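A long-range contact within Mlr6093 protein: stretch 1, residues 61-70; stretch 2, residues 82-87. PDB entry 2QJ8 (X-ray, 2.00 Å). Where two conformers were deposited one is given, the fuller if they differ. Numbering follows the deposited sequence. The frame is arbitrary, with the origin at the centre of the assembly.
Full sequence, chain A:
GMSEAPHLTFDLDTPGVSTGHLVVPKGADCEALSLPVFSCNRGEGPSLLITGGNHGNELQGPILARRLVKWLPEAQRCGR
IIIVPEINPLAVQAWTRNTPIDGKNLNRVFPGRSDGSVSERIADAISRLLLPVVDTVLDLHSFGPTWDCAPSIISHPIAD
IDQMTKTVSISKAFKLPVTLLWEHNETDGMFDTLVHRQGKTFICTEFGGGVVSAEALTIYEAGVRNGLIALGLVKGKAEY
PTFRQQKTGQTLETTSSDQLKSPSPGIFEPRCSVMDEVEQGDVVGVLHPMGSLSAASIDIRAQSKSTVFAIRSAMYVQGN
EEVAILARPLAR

Stretch 1, residues 61-70: GPILARRLVK
Stretch 2, residues 82-87: IIVPEI

The strongest link between the two stretches is a buried salt bridge between Arg66, on the helix, and Glu86, in the loop after the strand. Arg66 NH2 lies 3.1 Å from Glu86 OE1 and 3.2 Å from Glu86 OE2, both weak hydrogen bonds, with angles of 134° and 143°, while Arg66 NE donates to Glu86 OE2 at 3.3 Å, also at 143°. The carboxylate thus meets the NE and NH2 side of the guanidinium, with OE1 at the edge of that group and near its plane. Burying a charge is costly, and pairing it with its opposite offsets much of that cost; NH1 and NH2 also find hydrogen bonds elsewhere in the structure.

Both side chains must reach to meet, because both CA-to-CB bonds point sideways, though the ends of the side chains come nearer. Arg66 is extended through its aliphatic part, with chi1 m (-75°), chi2 t (162°) and chi3 t (-176°), before chi4 turns to -82°. Glu86 has chi1 m (-60°), chi2 between wells at 93° and chi3 at 50°. Its backbone is extended, with phi/psi -136/95.

The backbone frame is simple. Residues 61-70 belong to a helix that runs past both ends of the stretch, with phi near -60° and psi mostly near -45°; bonds such as Ala65 N to Gly61 O (2.8 Å) and Val69 N to Ala65 O (3.0 Å) hold its turns. Residues 82-84 end a strand, after which Pro85 begins the loop, at phi/psi -60/-30, with its CA-to-CB bond toward the helix. Helix and strand run roughly antiparallel, at 145° between their N-to-C directions, and their axes approach to 8.9 Å. The register is set by Pro62 and Pro85, whose CA atoms are 4.6 Å apart.

At that close point, Pro62 CG is 3.3 Å from Pro85 O, and Pro62 CA makes a CA-H...O contact with Pro85 O at 3.5 Å. Pro62 CB also lies 3.4 Å from Glu86 OE2, so the ring borders the salt bridge. Both prolines have the C-gamma exo pucker. Proline suits this place because its compact, rigid ring fills space without needing a polar partner.

Next along the helix, Ala65 points toward the other stretch. Its CB touches Pro85 CB at 3.6 Å and Ile83 CG2 at 3.8 Å, and its single methyl fits where the helix packs closely against both residues. The aliphatic part of Arg66 adds a looser contact, CG to Pro85 CB at 4.3 Å.

One helical turn beyond Ala65, Leu68 and Val69 pack against the same Ile83. It points toward the helix with chi1 m (-55°) and chi2 t (172°), and this extended rotamer carries CD1 to 3.7 Å from Leu68 CB and 4.0 Å from Val69 CG2. Leu68 is m, t (-71°, 165°); Val69 has chi1 t (166°). A branched isoleucine suits the site: Ile83 CG2 packs on Ala65 CB and also lies 4.2 Å from Val69 CG2, while CD1 reaches Leu68 and Val69. Strand alternation sends Val84 away from the helix, with chi1 p (46°).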

ATOM      1  N   GLY A  61       3.258  12.218  -2.654  1.00 29.13           N
ATOM      2  CA  GLY A  61       4.146  13.196  -3.278  1.00 30.72           C
ATOM      3  C   GLY A  61       3.373  14.118  -4.216  1.00 29.33           C
ATOM      4  O   GLY A  61       3.420  15.324  -4.049  1.00 32.32           O
ATOM      5  N   PRO A  62       2.707  13.563  -5.251  1.00 29.59           N
ATOM      6  CA  PRO A  62       1.822  14.364  -6.096  1.00 26.83           C
ATOM      7  C   PRO A  62       0.811  15.244  -5.355  1.00 26.41           C
ATOM      8  O   PRO A  62       0.635  16.408  -5.731  1.00 23.13           O
ATOM      9  CB  PRO A  62       1.143  13.314  -6.941  1.00 28.02           C
ATOM     10  CG  PRO A  62       2.241  12.328  -7.178  1.00 25.49           C
ATOM     11  CD  PRO A  62       2.878  12.210  -5.818  1.00 24.01           C
ATOM     12  N   ILE A  63       0.207  14.713  -4.306  1.00 23.73           N
ATOM     13  CA  ILE A  63      -0.765  15.470  -3.484  1.00 25.13           C
ATOM     14  C   ILE A  63      -0.080  16.630  -2.766  1.00 25.47           C
ATOM     15  O   ILE A  63      -0.559  17.760  -2.835  1.00 29.23           O
ATOM     16  CB  ILE A  63      -1.488  14.558  -2.494  1.00 25.83           C
ATOM     17  CG1 ILE A  63      -2.508  13.694  -3.245  1.00 29.79           C
ATOM     18  CG2 ILE A  63      -2.182  15.384  -1.391  1.00 21.74           C
ATOM     19  CD1 ILE A  63      -2.903  12.410  -2.472  1.00 30.33           C
ATOM     20  N   LEU A  64       1.041  16.342  -2.099  1.00 25.31           N
ATOM     21  CA  LEU A  64       1.844  17.368  -1.445  1.00 26.58           C
ATOM     22  C   LEU A  64       2.290  18.432  -2.447  1.00 24.03           C
ATOM     23  O   LEU A  64       2.256  19.603  -2.146  1.00 21.30           O
ATOM     24  CB  LEU A  64       3.074  16.736  -0.725  1.00 19.60           C
ATOM     25  CG  LEU A  64       3.910  17.687   0.139  1.00 31.78           C
ATOM     26  CD1 LEU A  64       3.044  18.352   1.230  1.00 32.76           C
ATOM     27  CD2 LEU A  64       5.086  16.933   0.769  1.00 30.50           C
ATOM     28  N   ALA A  65       2.741  18.008  -3.632  1.00 23.15           N
ATOM     29  CA  ALA A  65       3.117  18.926  -4.690  1.00 21.65           C
ATOM     30  C   ALA A  65       1.981  19.870  -5.085  1.00 21.95           C
ATOM     31  O   ALA A  65       2.219  21.044  -5.322  1.00 22.15           O
ATOM     32  CB  ALA A  65       3.642  18.132  -5.953  1.00 22.43           C
ATOM     33  N   ARG A  66       0.763  19.352  -5.196  1.00 22.76           N
ATOM     34  CA  ARG A  66      -0.389  20.160  -5.505  1.00 24.42           C
ATOM     35  C   ARG A  66      -0.745  21.106  -4.362  1.00 23.89           C
ATOM     36  O   ARG A  66      -1.263  22.198  -4.600  1.00 24.91           O
ATOM     37  CB  ARG A  66      -1.579  19.276  -5.818  1.00 25.73           C
ATOM     38  CG  ARG A  66      -1.498  18.639  -7.154  1.00 30.12           C
ATOM     39  CD  ARG A  66      -2.433  17.483  -7.206  1.00 35.12           C
ATOM     40  NE  ARG A  66      -2.295  16.789  -8.469  1.00 35.74           N
ATOM     41  CZ  ARG A  66      -2.866  17.153  -9.604  1.00 30.48           C
ATOM     42  NH1 ARG A  66      -3.640  18.242  -9.687  1.00 38.79           N
ATOM     43  NH2 ARG A  66      -2.630  16.408 -10.691  1.00 33.95           N
ATOM     44  N   ARG A  67      -0.498  20.702  -3.121  1.00 23.91           N
ATOM     45  CA  ARG A  67      -0.697  21.650  -2.004  1.00 25.52           C
ATOM     46  C   ARG A  67       0.253  22.848  -2.085  1.00 26.26           C
ATOM     47  O   ARG A  67      -0.147  23.980  -1.835  1.00 26.73           O
ATOM     48  CB  ARG A  67      -0.526  20.946  -0.678  1.00 28.68           C
ATOM     49  CG  ARG A  67      -1.633  20.000  -0.403  1.00 31.52           C
ATOM     50  CD  ARG A  67      -1.411  19.274   0.907  1.00 35.03           C
ATOM     51  NE  ARG A  67      -2.608  18.525   1.262  1.00 36.03           N
ATOM     52  CZ  ARG A  67      -2.745  17.711   2.304  1.00 37.13           C
ATOM     53  NH1 ARG A  67      -1.780  17.518   3.206  1.00 42.00           N
ATOM     54  NH2 ARG A  67      -3.917  17.117   2.460  1.00 37.02           N
ATOM     55  N   LEU A  68       1.506  22.573  -2.445  1.00 27.67           N
ATOM     56  CA  LEU A  68       2.564  23.592  -2.622  1.00 27.21           C
ATOM     57  C   LEU A  68       2.188  24.531  -3.746  1.00 28.48           C
ATOM     58  O   LEU A  68       2.386  25.740  -3.632  1.00 29.71           O
ATOM     59  CB  LEU A  68       3.922  22.930  -2.923  1.00 27.39           C
ATOM     60  CG  LEU A  68       4.613  22.185  -1.786  1.00 30.10           C
ATOM     61  CD1 LEU A  68       5.720  21.320  -2.349  1.00 32.99           C
ATOM     62  CD2 LEU A  68       5.135  23.156  -0.747  1.00 28.91           C
ATOM     63  N   VAL A  69       1.653  23.963  -4.840  1.00 28.80           N
ATOM     64  CA  VAL A  69       1.129  24.739  -5.972  1.00 27.19           C
ATOM     65  C   VAL A  69       0.104  25.789  -5.524  1.00 28.21           C
ATOM     66  O   VAL A  69       0.133  26.918  -6.006  1.00 27.09           O
ATOM     67  CB  VAL A  69       0.545  23.832  -7.088  1.00 26.12           C
ATOM     68  CG1 VAL A  69      -0.292  24.645  -8.077  1.00 31.71           C
ATOM     69  CG2 VAL A  69       1.666  23.108  -7.813  1.00 21.78           C
ATOM     70  N   LYS A  70      -0.772  25.427  -4.603  1.00 27.20           N
ATOM     71  CA  LYS A  70      -1.766  26.365  -4.076  1.00 30.27           C
ATOM     72  C   LYS A  70      -1.272  27.329  -2.978  1.00 30.90           C
ATOM     73  O   LYS A  70      -1.843  28.416  -2.814  1.00 30.88           O
ATOM     74  CB  LYS A  70      -2.993  25.588  -3.570  1.00 30.75           C
ATOM     75  CG  LYS A  70      -3.841  25.000  -4.687  1.00 37.60           C
ATOM     76  CD  LYS A  70      -5.047  24.258  -4.158  1.00 37.47           C
ATOM     77  N   ILE A  82       9.766  25.777  -9.515  1.00 23.60           N
ATOM     78  CA  ILE A  82       9.064  25.072 -10.565  1.00 22.55           C
ATOM     79  C   ILE A  82       8.588  23.751  -9.935  1.00 24.15           C
ATOM     80  O   ILE A  82       9.323  23.141  -9.175  1.00 23.55           O
ATOM     81  CB  ILE A  82       9.994  24.764 -11.808  1.00 21.01           C
ATOM     82  CG1 ILE A  82      10.608  26.048 -12.403  1.00 23.84           C
ATOM     83  CG2 ILE A  82       9.215  24.037 -12.858  1.00 20.59           C
ATOM     84  CD1 ILE A  82      11.719  25.770 -13.500  1.00 21.53           C
ATOM     85  N   ILE A  83       7.348  23.338 -10.224  1.00 23.65           N
ATOM     86  CA  ILE A  83       6.789  22.078  -9.685  1.00 22.18           C
ATOM     87  C   ILE A  83       6.134  21.251 -10.773  1.00 23.97           C
ATOM     88  O   ILE A  83       5.339  21.796 -11.560  1.00 23.18           O
ATOM     89  CB  ILE A  83       5.731  22.302  -8.546  1.00 20.05           C
ATOM     90  CG1 ILE A  83       6.306  23.148  -7.403  1.00 23.45           C
ATOM     91  CG2 ILE A  83       5.247  20.951  -7.970  1.00 23.57           C
ATOM     92  CD1 ILE A  83       5.282  23.598  -6.291  1.00 19.06           C
ATOM     93  N   VAL A  84       6.509  19.960 -10.829  1.00 25.36           N
ATOM     94  CA  VAL A  84       5.912  18.970 -11.749  0.50 26.35           C
ATOM     95  C   VAL A  84       5.384  17.843 -10.842  1.00 24.97           C
ATOM     96  O   VAL A  84       6.129  16.946 -10.454  1.00 26.62           O
ATOM     97  CB  VAL A  84       6.880  18.511 -12.880  0.50 26.29           C
ATOM     98  CG1 VAL A  84       8.252  18.175 -12.355  0.50 36.96           C
ATOM     99  CG2 VAL A  84       6.275  17.358 -13.693  0.50 26.42           C
ATOM    100  N   PRO A  85       4.072  17.919 -10.443  1.00 25.71           N
ATOM    101  CA  PRO A  85       3.565  16.927  -9.482  1.00 25.85           C
ATOM    102  C   PRO A  85       3.606  15.475  -9.866  1.00 25.03           C
ATOM    103  O   PRO A  85       3.806  14.666  -8.968  1.00 24.15           O
ATOM    104  CB  PRO A  85       2.113  17.421  -9.156  1.00 24.33           C
ATOM    105  CG  PRO A  85       2.168  18.877  -9.483  1.00 27.93           C
ATOM    106  CD  PRO A  85       2.992  18.871 -10.764  1.00 24.24           C
ATOM    107  N   GLU A  86       3.494  15.158 -11.163  1.00 27.58           N
ATOM    108  CA  GLU A  86       3.567  13.786 -11.672  1.00 28.81           C
ATOM    109  C   GLU A  86       4.437  13.769 -12.916  1.00 26.62           C
ATOM    110  O   GLU A  86       3.946  14.028 -14.017  1.00 28.92           O
ATOM    111  CB  GLU A  86       2.186  13.217 -12.061  1.00 30.05           C
ATOM    112  CG  GLU A  86       1.149  13.144 -10.967  1.00 30.32           C
ATOM    113  CD  GLU A  86       0.247  14.349 -10.876  1.00 27.75           C
ATOM    114  OE1 GLU A  86      -0.328  14.775 -11.916  1.00 32.63           O
ATOM    115  OE2 GLU A  86       0.042  14.845  -9.747  1.00 35.83           O
ATOM    116  N   ILE A  87       5.720  13.463 -12.754  1.00 26.69           N
ATOM    117  CA  ILE A  87       6.617  13.363 -13.894  1.00 28.49           C
ATOM    118  C   ILE A  87       6.367  12.090 -14.720  1.00 27.88           C
ATOM    119  O   ILE A  87       6.776  12.049 -15.880  1.00 30.71           O
ATOM    120  CB  ILE A  87       8.150  13.497 -13.536  1.00 30.14           C
ATOM    121  CG1 ILE A  87       8.669  12.319 -12.672  1.00 32.07           C
ATOM    122  CG2 ILE A  87       8.429  14.838 -12.949  1.00 32.56           C
ATOM    123  CD1 ILE A  87      10.188  12.359 -12.300  1.00 28.75           C
TER